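Local coordinates for putative curved DNA-binding protein (Chaetomium thermophilum var. thermophilum DSM 1495, PDB 4IPA), which is an Arx1 protein of the peptidase M24 family that probably acts in ribosome biogenesis and may bind DNA, at residues E377-E380 with I381-L385; K284-T287 with S288-I291; C57-G60 with D61-E65. All coordinates share one frame; numbering follows the deposited sequence.

Contact 1 of 3, residues E377-E380 with I381-L385; sequences EDEE and ILKIL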
loop_
_atom_site.group_PDB
_atom_site.type_symbol
_atom_site.label_atom_id
_atom_site.label_comp_id
_atom_site.label_asym_id
_atom_site.label_seq_id
_atom_site.Cartn_x
_atom_site.Cartn_y
_atom_site.Cartn_z
ATOM N N GLU A 377 -19.550 -17.680 3.539
ATOM C CA GLU A 377 -20.175 -18.987 3.387
ATOM C C GLU A 377 -19.989 -19.589 1.996
ATOM O O GLU A 377 -20.175 -20.786 1.807
ATOM C CB GLU A 377 -21.651 -18.913 3.781
ATOM C CG GLU A 377 -21.816 -18.751 5.289
ATOM C CD GLU A 377 -23.226 -18.398 5.712
ATOM O OE1 GLU A 377 -24.106 -18.254 4.836
ATOM O OE2 GLU A 377 -23.451 -18.265 6.935
ATOM N N ASP A 378 -19.597 -18.762 1.034
ATOM C CA ASP A 378 -19.413 -19.235 -0.329
ATOM C C ASP A 378 -18.360 -20.337 -0.369
ATOM O O ASP A 378 -17.261 -20.171 0.163
ATOM C CB ASP A 378 -19.036 -18.076 -1.257
ATOM C CG ASP A 378 -18.783 -18.532 -2.679
ATOM O OD1 ASP A 378 -17.634 -18.928 -2.976
ATOM O OD2 ASP A 378 -19.731 -18.499 -3.494
ATOM N N GLU A 379 -18.707 -21.465 -0.988
ATOM C CA GLU A 379 -17.835 -22.643 -0.993
ATOM C C GLU A 379 -16.559 -22.435 -1.796
ATOM O O GLU A 379 -15.494 -22.876 -1.390
ATOM C CB GLU A 379 -18.574 -23.886 -1.514
ATOM C CG GLU A 379 -19.236 -24.736 -0.426
ATOM C CD GLU A 379 -18.243 -25.279 0.604
ATOM O OE1 GLU A 379 -17.170 -25.791 0.198
ATOM O OE2 GLU A 379 -18.538 -25.187 1.821
ATOM N N GLU A 380 -16.680 -21.777 -2.940
ATOM C CA GLU A 380 -15.531 -21.492 -3.788
ATOM C C GLU A 380 -14.487 -20.706 -2.993
ATOM O O GLU A 380 -13.307 -21.063 -2.954
ATOM C CB GLU A 380 -15.982 -20.713 -5.029
ATOM C CG GLU A 380 -14.860 -20.306 -5.973
ATOM C CD GLU A 380 -15.377 -19.796 -7.311
ATOM O OE1 GLU A 380 -16.560 -19.393 -7.386
ATOM O OE2 GLU A 380 -14.594 -19.798 -8.291
ATOM N N ILE A 381 -14.932 -19.649 -2.333
ATOM C CA ILE A 381 -14.039 -18.841 -1.519
ATOM C C ILE A 381 -13.431 -19.590 -0.325
ATOM O O ILE A 381 -12.223 -19.510 -0.095
ATOM C CB ILE A 381 -14.727 -17.546 -1.075
ATOM C CG1 ILE A 381 -14.945 -16.657 -2.284
ATOM C CG2 ILE A 381 -13.885 -16.802 -0.061
ATOM C CD1 ILE A 381 -15.711 -15.416 -1.954
ATOM N N LEU A 382 -14.246 -20.331 0.424
ATOM C CA LEU A 382 -13.708 -21.091 1.567
ATOM C C LEU A 382 -12.656 -22.104 1.115
ATOM O O LEU A 382 -11.691 -22.383 1.830
ATOM C CB LEU A 382 -14.819 -21.791 2.360
ATOM C CG LEU A 382 -15.814 -20.874 3.069
ATOM C CD1 LEU A 382 -16.934 -21.722 3.644
ATOM C CD2 LEU A 382 -15.134 -20.055 4.169
ATOM N N LYS A 383 -12.845 -22.643 -0.082
ATOM C CA LYS A 383 -11.888 -23.581 -0.641
ATOM C C LYS A 383 -10.554 -22.891 -0.993
ATOM O O LYS A 383 -9.478 -23.356 -0.600
ATOM C CB LYS A 383 -12.510 -24.313 -1.829
ATOM C CG LYS A 383 -13.653 -25.240 -1.458
ATOM C CD LYS A 383 -14.254 -25.929 -2.689
ATOM C CE LYS A 383 -15.394 -26.886 -2.304
ATOM N NZ LYS A 383 -16.011 -27.550 -3.491
ATOM N N ILE A 384 -10.627 -21.765 -1.692
ATOM C CA ILE A 384 -9.443 -20.935 -1.925
ATOM C C ILE A 384 -8.679 -20.636 -0.626
ATOM O O ILE A 384 -7.462 -20.808 -0.557
ATOM C CB ILE A 384 -9.803 -19.619 -2.639
ATOM C CG1 ILE A 384 -10.337 -19.908 -4.044
ATOM C CG2 ILE A 384 -8.589 -18.710 -2.735
ATOM C CD1 ILE A 384 -11.200 -18.804 -4.607
ATOM N N LEU A 385 -9.398 -20.229 0.412
ATOM C CA LEU A 385 -8.770 -19.945 1.702
ATOM C C LEU A 385 -8.022 -21.128 2.303
ATOM O O LEU A 385 -7.129 -20.936 3.130
ATOM C CB LEU A 385 -9.807 -19.437 2.699
ATOM C CG LEU A 385 -10.225 -17.994 2.416
ATOM C CD1 LEU A 385 -11.320 -17.550 3.372
ATOM C CD2 LEU A 385 -9.000 -17.103 2.524
#
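Asp378 opens helix 379-386 by turning its carboxylate onto the backbone N of Ile381, three residues on. OD1 meets Ile381 N at 2.9 Å, nearly along its own C-O axis and with a straight N-H (166°). CG stands anti to the backbone N of Asp378 (chi1 178°), a torsion that carries OD1 forward to the first turn, in front of the Ile381 amide. CG1 of Ile381 lies against this capping oxygen, crossing Asp378 OD1 at 3.6 Å. The second oxygen, OD2, forms a salt bridge with Lys202 of helix 193-205, and a leucine here would probably leave the Ile381 amide uncapped and cost Lys202 that salt bridge, its ion pair with Glu380 being long and weak. Main-chain bonds continue the pattern: Leu382 N reaches Asp378 O at 3.0 Å, Lys383 N reaches Glu379 O, and Ile384 N reaches Glu380 O with a nearly linear N-H...O (174°).

Glu379 and Lys383 occupy the exposed side. Glu379, bent at chi2, brings OE1 within 3.3 Å of Lys383 CE, while NZ of Lys383 stays 4.2 Å from that oxygen, too far for a salt bridge. Glu380 instead faces helix 193-205 and sends OE2 to Lys195.

Apolar contacts are slight. Glu380 CG runs alongside Ile384 CD1 at 4.2 Å, pointing the same way. Ile381 and Ile384 themselves press on Val203 and Leu199. Together these features make an aspartate N-cap, here starting a short C-terminal helix that rests against helix 193-205.

Contact 2 of 3, residues K284-T287 with S288-I291; sequences KRPT and SRKI
Arg289 N donates to Arg285 O at 3.1 Å and Ile291 N to Thr287 O at 3.0 Å, the latter with an N-H angle of 162°; a third bond, from Lys290 N to Pro286 O, completes the first turn of helix 286-299. Arg289 also reaches back with its side chain. Its NH1 lies 2.8 Å from Lys284 O, which sits at the edge of the guanidinium near its plane, but the bond is bent and weak (140°). The same nitrogen donates to Leu283 O, so two carbonyls ahead of the helix share it. A bend at chi3 (-68°) folds the guanidinium over Pro286, whose CA lies 3.7 Å from NH2 under the rim of one face.

Further out, Ser288 OG touches Arg285 CB at 3.6 Å, while it is within hydrogen-bonding reach of both Glu321 OE1 and Gly318 O of helix 312-324, with a single proton to share; Glu321 also accepts from the backbone N of Lys284 and of Arg285. CG2 of Thr287 approaches Ile291 CG1 at 4.2 Å, and both residues rest on Asp314. The stretch is a helix N-terminus in which Arg285 takes the N-cap position and Pro286, lacking an N-H, follows in the first turn.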
loop_
_atom_site.group_PDB
_atom_site.type_symbol
_atom_site.label_atom_id
_atom_site.label_comp_id
_atom_site.label_asym_id
_atom_site.label_seq_id
_atom_site.Cartn_x
_atom_site.Cartn_y
_atom_site.Cartn_z
ATOM N N LYS A 284 10.774 24.922 -17.795
ATOM C CA LYS A 284 11.167 26.293 -18.099
ATOM C C LYS A 284 11.419 27.119 -16.844
ATOM O O LYS A 284 12.270 28.011 -16.834
ATOM C CB LYS A 284 10.107 26.969 -18.979
ATOM C CG LYS A 284 9.968 26.310 -20.351
ATOM C CD LYS A 284 8.996 27.057 -21.251
ATOM C CE LYS A 284 9.059 26.518 -22.677
ATOM N NZ LYS A 284 8.150 27.248 -23.612
ATOM N N ARG A 285 10.697 26.800 -15.777
ATOM C CA ARG A 285 10.746 27.601 -14.563
ATOM C C ARG A 285 11.849 27.145 -13.621
ATOM O O ARG A 285 11.988 25.953 -13.339
ATOM C CB ARG A 285 9.372 27.601 -13.884
ATOM C CG ARG A 285 8.304 28.143 -14.824
ATOM C CD ARG A 285 6.900 28.024 -14.277
ATOM N NE ARG A 285 6.714 28.718 -13.005
ATOM C CZ ARG A 285 6.494 30.031 -12.883
ATOM N NH1 ARG A 285 6.449 30.817 -13.958
ATOM N NH2 ARG A 285 6.323 30.562 -11.679
ATOM N N PRO A 286 12.645 28.101 -13.133
ATOM C CA PRO A 286 13.815 27.763 -12.324
ATOM C C PRO A 286 13.446 27.048 -11.031
ATOM O O PRO A 286 14.188 26.171 -10.618
ATOM C CB PRO A 286 14.460 29.128 -12.040
ATOM C CG PRO A 286 13.366 30.125 -12.251
ATOM C CD PRO A 286 12.506 29.555 -13.334
ATOM N N THR A 287 12.336 27.402 -10.393
ATOM C CA THR A 287 11.967 26.682 -9.181
ATOM C C THR A 287 11.484 25.265 -9.499
ATOM O O THR A 287 11.625 24.358 -8.682
ATOM C CB THR A 287 10.945 27.426 -8.327
ATOM O OG1 THR A 287 11.437 28.741 -8.033
ATOM C CG2 THR A 287 10.729 26.675 -7.018
ATOM N N SER A 288 10.940 25.074 -10.693
ATOM C CA SER A 288 10.603 23.738 -11.153
ATOM C C SER A 288 11.853 22.869 -11.267
ATOM O O SER A 288 11.894 21.759 -10.732
ATOM C CB SER A 288 9.848 23.798 -12.483
ATOM O OG SER A 288 8.601 24.441 -12.286
ATOM N N ARG A 289 12.883 23.380 -11.935
ATOM C CA ARG A 289 14.099 22.594 -12.117
ATOM C C ARG A 289 14.761 22.335 -10.777
ATOM O O ARG A 289 15.360 21.281 -10.547
ATOM C CB ARG A 289 15.071 23.292 -13.066
ATOM C CG ARG A 289 14.509 23.478 -14.464
ATOM C CD ARG A 289 15.586 23.962 -15.439
ATOM N NE ARG A 289 16.035 25.319 -15.139
ATOM C CZ ARG A 289 15.462 26.418 -15.619
ATOM N NH1 ARG A 289 14.414 26.321 -16.431
ATOM N NH2 ARG A 289 15.938 27.613 -15.294
ATOM N N LYS A 290 14.643 23.313 -9.893
ATOM C CA LYS A 290 15.288 23.246 -8.588
ATOM C C LYS A 290 14.686 22.130 -7.736
ATOM O O LYS A 290 15.396 21.352 -7.110
ATOM C CB LYS A 290 15.156 24.594 -7.872
ATOM C CG LYS A 290 15.702 24.592 -6.462
ATOM C CD LYS A 290 15.609 25.977 -5.827
ATOM C CE LYS A 290 16.379 26.015 -4.510
ATOM N NZ LYS A 290 16.108 27.263 -3.758
ATOM N N ILE A 291 13.362 22.087 -7.709
ATOM C CA ILE A 291 12.610 21.090 -6.967
ATOM C C ILE A 291 12.802 19.730 -7.647
ATOM O O ILE A 291 12.937 18.699 -6.989
ATOM C CB ILE A 291 11.119 21.486 -6.952
ATOM C CG1 ILE A 291 10.890 22.594 -5.922
ATOM C CG2 ILE A 291 10.231 20.299 -6.691
ATOM C CD1 ILE A 291 11.536 22.319 -4.603
#

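Contact 3 of 3, residues C57-G60 with D61-E65; sequences CEQG and DKLME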
loop_
_atom_site.group_PDB
_atom_site.type_symbol
_atom_site.label_atom_id
_atom_site.label_comp_id
_atom_site.label_asym_id
_atom_site.label_seq_id
_atom_site.Cartn_x
_atom_site.Cartn_y
_atom_site.Cartn_z
ATOM N N CYS A 57 3.613 12.014 10.790
ATOM C CA CYS A 57 4.297 11.880 9.505
ATOM C C CYS A 57 5.736 12.372 9.593
ATOM O O CYS A 57 6.654 11.717 9.084
ATOM C CB CYS A 57 3.567 12.649 8.401
ATOM S SG CYS A 57 1.912 12.069 8.029
ATOM N N GLU A 58 5.941 13.528 10.220
ATOM C CA GLU A 58 7.298 14.047 10.356
ATOM C C GLU A 58 8.163 13.096 11.181
ATOM O O GLU A 58 9.308 12.807 10.823
ATOM C CB GLU A 58 7.310 15.454 10.968
ATOM C CG GLU A 58 6.836 16.554 10.015
ATOM C CD GLU A 58 6.857 17.958 10.642
ATOM O OE1 GLU A 58 7.002 18.076 11.876
ATOM O OE2 GLU A 58 6.723 18.947 9.895
ATOM N N GLN A 59 7.613 12.603 12.284
ATOM C CA GLN A 59 8.362 11.689 13.146
ATOM C C GLN A 59 8.661 10.364 12.446
ATOM O O GLN A 59 9.752 9.799 12.600
ATOM C CB GLN A 59 7.627 11.442 14.464
ATOM C CG GLN A 59 8.398 10.556 15.450
ATOM C CD GLN A 59 9.793 11.096 15.782
ATOM O OE1 GLN A 59 10.041 12.299 15.724
ATOM N NE2 GLN A 59 10.704 10.199 16.118
ATOM N N GLY A 60 7.694 9.874 11.679
ATOM C CA GLY A 60 7.880 8.639 10.937
ATOM C C GLY A 60 9.008 8.811 9.940
ATOM O O GLY A 60 9.875 7.934 9.821
ATOM N N ASP A 61 9.006 9.949 9.243
ATOM C CA ASP A 61 10.012 10.218 8.221
ATOM C C ASP A 61 11.407 10.324 8.833
ATOM O O ASP A 61 12.384 9.851 8.260
ATOM C CB ASP A 61 9.653 11.470 7.406
ATOM C CG ASP A 61 8.492 11.224 6.434
ATOM O OD1 ASP A 61 8.150 10.040 6.204
ATOM O OD2 ASP A 61 7.927 12.212 5.902
ATOM N N LYS A 62 11.469 10.944 9.994
ATOM C CA LYS A 62 12.678 11.067 10.748
ATOM C C LYS A 62 13.210 9.708 11.177
ATOM O O LYS A 62 14.337 9.424 10.983
ATOM C CB LYS A 62 12.494 12.015 11.919
ATOM C CG LYS A 62 13.492 11.861 13.024
ATOM C CD LYS A 62 13.105 12.654 14.237
ATOM C CE LYS A 62 14.290 13.374 14.803
ATOM N NZ LYS A 62 14.246 13.267 16.264
ATOM N N LEU A 63 12.376 8.891 11.747
ATOM C CA LEU A 63 12.723 7.538 12.049
ATOM C C LEU A 63 13.251 6.742 10.886
ATOM O O LEU A 63 14.150 5.989 11.053
ATOM C CB LEU A 63 11.537 6.840 12.584
ATOM C CG LEU A 63 11.577 7.045 14.039
ATOM C CD1 LEU A 63 10.199 6.877 14.603
ATOM C CD2 LEU A 63 12.515 5.957 14.482
ATOM N N MET A 64 12.654 6.912 9.726
ATOM C CA MET A 64 13.038 6.220 8.548
ATOM C C MET A 64 14.437 6.585 8.150
ATOM O O MET A 64 15.223 5.757 7.799
ATOM C CB MET A 64 12.106 6.567 7.415
ATOM C CG MET A 64 12.409 5.913 6.101
ATOM S SD MET A 64 11.956 4.187 6.079
ATOM C CE MET A 64 10.247 4.304 5.795
ATOM N N GLU A 65 14.725 7.854 8.209
ATOM C CA GLU A 65 16.077 8.273 7.870
ATOM C C GLU A 65 17.118 7.733 8.858
ATOM O O GLU A 65 18.166 7.247 8.440
ATOM C CB GLU A 65 16.165 9.785 7.718
ATOM C CG GLU A 65 15.364 10.312 6.545
ATOM C CD GLU A 65 15.614 11.791 6.283
ATOM O OE1 GLU A 65 16.405 12.412 7.028
ATOM O OE2 GLU A 65 15.026 12.333 5.326
HETATM O O HOH W 1 13.584 10.292 17.110
#
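Asp61 lays one face of its carboxylate against the carbonyl oxygen of Cys57, with CG 3.3 Å from Cys57 O. The flat amide of Gln59 is met at its two ends: Lys62 CD lies 3.4 Å from OE1 and Leu63 CD1 lies 3.7 Å from NE2, and both carbons are displaced to the same side of the amide plane. These are i to i+3 and i to i+4 contacts within helix 53-69, part of the M24 domain, whose fold is known in methionine aminopeptidases as the pita-bread fold.

The main chain repeats one bond. Asp61 N donates to Cys57 O at 2.9 Å, Lys62 N to Glu58 O, Leu63 N to Gln59 O with an almost linear N-H (175°), and Met64 N to Gly60 O. Cys57 O thus accepts the Asp61 amide while the carboxylate of the same residue leans over it. Two acceptors so close are probably made tolerable by the outside partners of that carboxylate, since OD2 forms a salt bridge with Arg307 and OD1 a hydrogen bond with Thr85.

Gln59 departs with CG anti to its backbone N (chi1 -177°) and then bends at chi2 (56°), which swings the amide along the helix over Lys62 and Leu63. Leu63 CD1 also packs on Gln59 O at 3.6 Å. On the flanks, Gln59 touches Leu46 and Leu63 touches Glu42 of helix 23-46, whereas Met64 turns inward onto Phe81, Leu120 and Ala122 of the strands. Lys62, bent at chi3 and chi4, brings its ammonium round to the amide of Gln59, and a single water bridges them, accepting from Gln59 NE2 at 3.0 Å and from Lys62 NZ at 3.2 Å.

In the fold
All three contacts are local: two span the start of a helix, the third lies inside one. Contacts 1 and 2 are helix starts near the periphery, their centres about 54 Å apart on opposite sides of the chain's centre; contact 3 is mid-helix and more deeply set, with half of its touching residues buried. An aspartate side chain caps the helix of contact 1, whereas at contact 2 Glu321 of helix 312-324 accepts from the backbone amides of Lys284 and of the N-cap residue Arg285. Asp61, in contact 3, spends its carboxylate on tertiary partners instead. Contact 1 is held to helix 193-205, contact 2 to helix 312-324, and contact 3 joins helix 23-46 to the strands.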